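Local coordinates for truncated replication protein RepA (Staphylococcus aureus, PDB 4PQL), which probably initiates replication of multiresistance plasmids by assembling on DNA at the replication origin through its N-terminal winged-helix-like domain, at residues 92-97 and 107-112. Sequence-based numbering, arbitrary orientation.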
loop_
_atom_site.group_PDB
_atom_site.type_symbol
_atom_site.label_atom_id
_atom_site.label_comp_id
_atom_site.label_asym_id
_atom_site.label_seq_id
_atom_site.Cartn_x
_atom_site.Cartn_y
_atom_site.Cartn_z
ATOM N N GLY A 92 3.986 -1.473 25.083
ATOM C CA GLY A 92 2.568 -1.579 24.804
ATOM C C GLY A 92 2.261 -2.053 23.391
ATOM O O GLY A 92 1.120 -1.962 22.932
ATOM N N LEU A 93 3.269 -2.575 22.695
ATOM C CA LEU A 93 3.074 -3.023 21.319
ATOM C C LEU A 93 2.708 -4.501 21.224
ATOM O O LEU A 93 2.336 -4.977 20.156
ATOM C CB LEU A 93 4.324 -2.750 20.489
ATOM C CG LEU A 93 4.776 -1.285 20.419
ATOM C CD1 LEU A 93 6.225 -1.193 19.973
ATOM C CD2 LEU A 93 3.871 -0.489 19.493
ATOM N N LEU A 94 2.849 -5.221 22.337
ATOM C CA LEU A 94 2.498 -6.638 22.416
ATOM C C LEU A 94 1.822 -6.942 23.763
ATOM O O LEU A 94 2.329 -6.563 24.818
ATOM C CB LEU A 94 3.743 -7.514 22.225
ATOM C CG LEU A 94 3.576 -9.029 22.040
ATOM C CD1 LEU A 94 2.793 -9.365 20.770
ATOM C CD2 LEU A 94 4.921 -9.742 22.059
ATOM N N ILE A 95 0.679 -7.619 23.717
ATOM C CA ILE A 95 -0.045 -8.046 24.909
ATOM C C ILE A 95 -0.133 -9.573 24.976
ATOM O O ILE A 95 -0.484 -10.216 23.996
ATOM C CB ILE A 95 -1.469 -7.452 24.954
ATOM C CG1 ILE A 95 -1.412 -5.947 25.234
ATOM C CG2 ILE A 95 -2.292 -8.130 26.030
ATOM C CD1 ILE A 95 -2.768 -5.304 25.451
ATOM N N GLN A 96 0.202 -10.160 26.118
ATOM C CA GLN A 96 0.197 -11.614 26.227
ATOM C C GLN A 96 -0.915 -12.056 27.171
ATOM O O GLN A 96 -1.000 -11.599 28.306
ATOM C CB GLN A 96 1.553 -12.136 26.695
ATOM C CG GLN A 96 1.564 -13.626 26.972
ATOM C CD GLN A 96 2.914 -14.250 26.699
ATOM O OE1 GLN A 96 3.899 -13.544 26.458
ATOM N NE2 GLN A 96 2.968 -15.580 26.723
ATOM N N LYS A 97 -1.773 -12.941 26.673
ATOM C CA LYS A 97 -2.921 -13.442 27.419
ATOM C C LYS A 97 -2.810 -14.938 27.690
ATOM O O LYS A 97 -2.542 -15.724 26.783
ATOM C CB LYS A 97 -4.211 -13.163 26.640
ATOM C CG LYS A 97 -5.490 -13.247 27.466
ATOM C CD LYS A 97 -6.730 -13.301 26.570
ATOM C CE LYS A 97 -7.990 -12.900 27.334
ATOM N NZ LYS A 97 -8.146 -13.631 28.616
ATOM N N LEU A 107 -1.241 -14.203 21.799
ATOM C CA LEU A 107 -0.467 -12.981 21.603
ATOM C C LEU A 107 -1.250 -11.955 20.787
ATOM O O LEU A 107 -1.783 -12.271 19.721
ATOM C CB LEU A 107 0.872 -13.299 20.932
ATOM C CG LEU A 107 2.091 -13.219 21.847
ATOM C CD1 LEU A 107 1.807 -13.906 23.170
ATOM C CD2 LEU A 107 3.272 -13.876 21.174
ATOM N N TYR A 108 -1.355 -10.743 21.323
ATOM C CA TYR A 108 -2.020 -9.639 20.645
ATOM C C TYR A 108 -1.018 -8.566 20.238
ATOM O O TYR A 108 -0.445 -7.909 21.104
ATOM C CB TYR A 108 -3.061 -8.974 21.542
ATOM C CG TYR A 108 -4.380 -9.683 21.690
ATOM C CD1 TYR A 108 -4.653 -10.423 22.841
ATOM C CD2 TYR A 108 -5.363 -9.595 20.712
ATOM C CE1 TYR A 108 -5.853 -11.070 23.004
ATOM C CE2 TYR A 108 -6.573 -10.244 20.865
ATOM C CZ TYR A 108 -6.809 -10.979 22.019
ATOM O OH TYR A 108 -8.003 -11.630 22.196
ATOM N N LEU A 109 -0.811 -8.373 18.943
ATOM C CA LEU A 109 0.001 -7.267 18.470
ATOM C C LEU A 109 -0.833 -5.999 18.526
ATOM O O LEU A 109 -2.032 -6.036 18.245
ATOM C CB LEU A 109 0.502 -7.503 17.040
ATOM C CG LEU A 109 1.719 -6.688 16.593
ATOM C CD1 LEU A 109 2.969 -7.119 17.345
ATOM C CD2 LEU A 109 1.919 -6.803 15.070
ATOM N N MET A 110 -0.202 -4.890 18.912
ATOM C CA MET A 110 -0.895 -3.626 19.129
ATOM C C MET A 110 -0.389 -2.538 18.168
ATOM O O MET A 110 0.789 -2.501 17.818
ATOM C CB MET A 110 -0.706 -3.158 20.569
ATOM C CG MET A 110 -1.147 -4.165 21.633
ATOM S SD MET A 110 -2.926 -4.188 21.900
ATOM C CE MET A 110 -3.311 -5.676 21.060
ATOM N N LYS A 111 -1.281 -1.631 17.780
ATOM C CA LYS A 111 -0.909 -0.446 17.012
ATOM C C LYS A 111 -0.125 0.521 17.905
ATOM O O LYS A 111 -0.358 0.583 19.115
ATOM C CB LYS A 111 -2.150 0.253 16.450
ATOM C CG LYS A 111 -2.938 -0.547 15.444
ATOM C CD LYS A 111 -4.267 0.119 15.144
ATOM C CE LYS A 111 -4.493 0.245 13.644
ATOM N NZ LYS A 111 -5.796 0.900 13.313
ATOM N N PRO A 112 0.818 1.275 17.311
ATOM C CA PRO A 112 1.582 2.264 18.086
ATOM C C PRO A 112 0.761 3.501 18.432
ATOM O O PRO A 112 -0.307 3.723 17.863
ATOM C CB PRO A 112 2.730 2.638 17.144
ATOM C CG PRO A 112 2.169 2.395 15.751
ATOM C CD PRO A 112 1.235 1.219 15.895
#
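L107 lays CD1 across the chain of Q96, 3.8 Å from Q96 CG, while its CG meets CD1 of L94 at 4.1 Å. These leucines lie on one face of a two-stranded antiparallel hairpin, a face where L94 touches L88 of helix 78-90 and L109 touches L42 of helix 33-51. With its CG anti to the backbone N (chi1 -170°), L94 brings CD1 between L107 and L109. The opposite face carries I95 and Y108, a hydrogen-bonded pair whose two backbone bonds lie in their carbonyl planes and run nearly straight, I95 N to Y108 O at 2.9 Å with 169° at the hydrogen. Y108 turns a ring edge to I95 O and K97 CD; its hydroxyl bonds to D56, and its ring meets Y4 of the second subunit edge-to-face. Past the strand ends the pairing continues from M110 N to L93 O, 2.8 Å, but here the donor stands 49° above the carbonyl plane. L93 follows G92, the C-prime residue of the Schellman motif ending helix 78-90; its CG is anti to the carbonyl carbon, and CD2 comes within 3.8 Å of P112 CA, the side chain also packing on L88, Y39 and F22. M110, bent at chi2, folds SD back to 3.7 Å from I95 CD1. Such a hairpin is consistent with a winged-helix wing: backbone bonds join the strands, leucines mostly face their own helices, and Y108, M110 and L109 reach the second subunit.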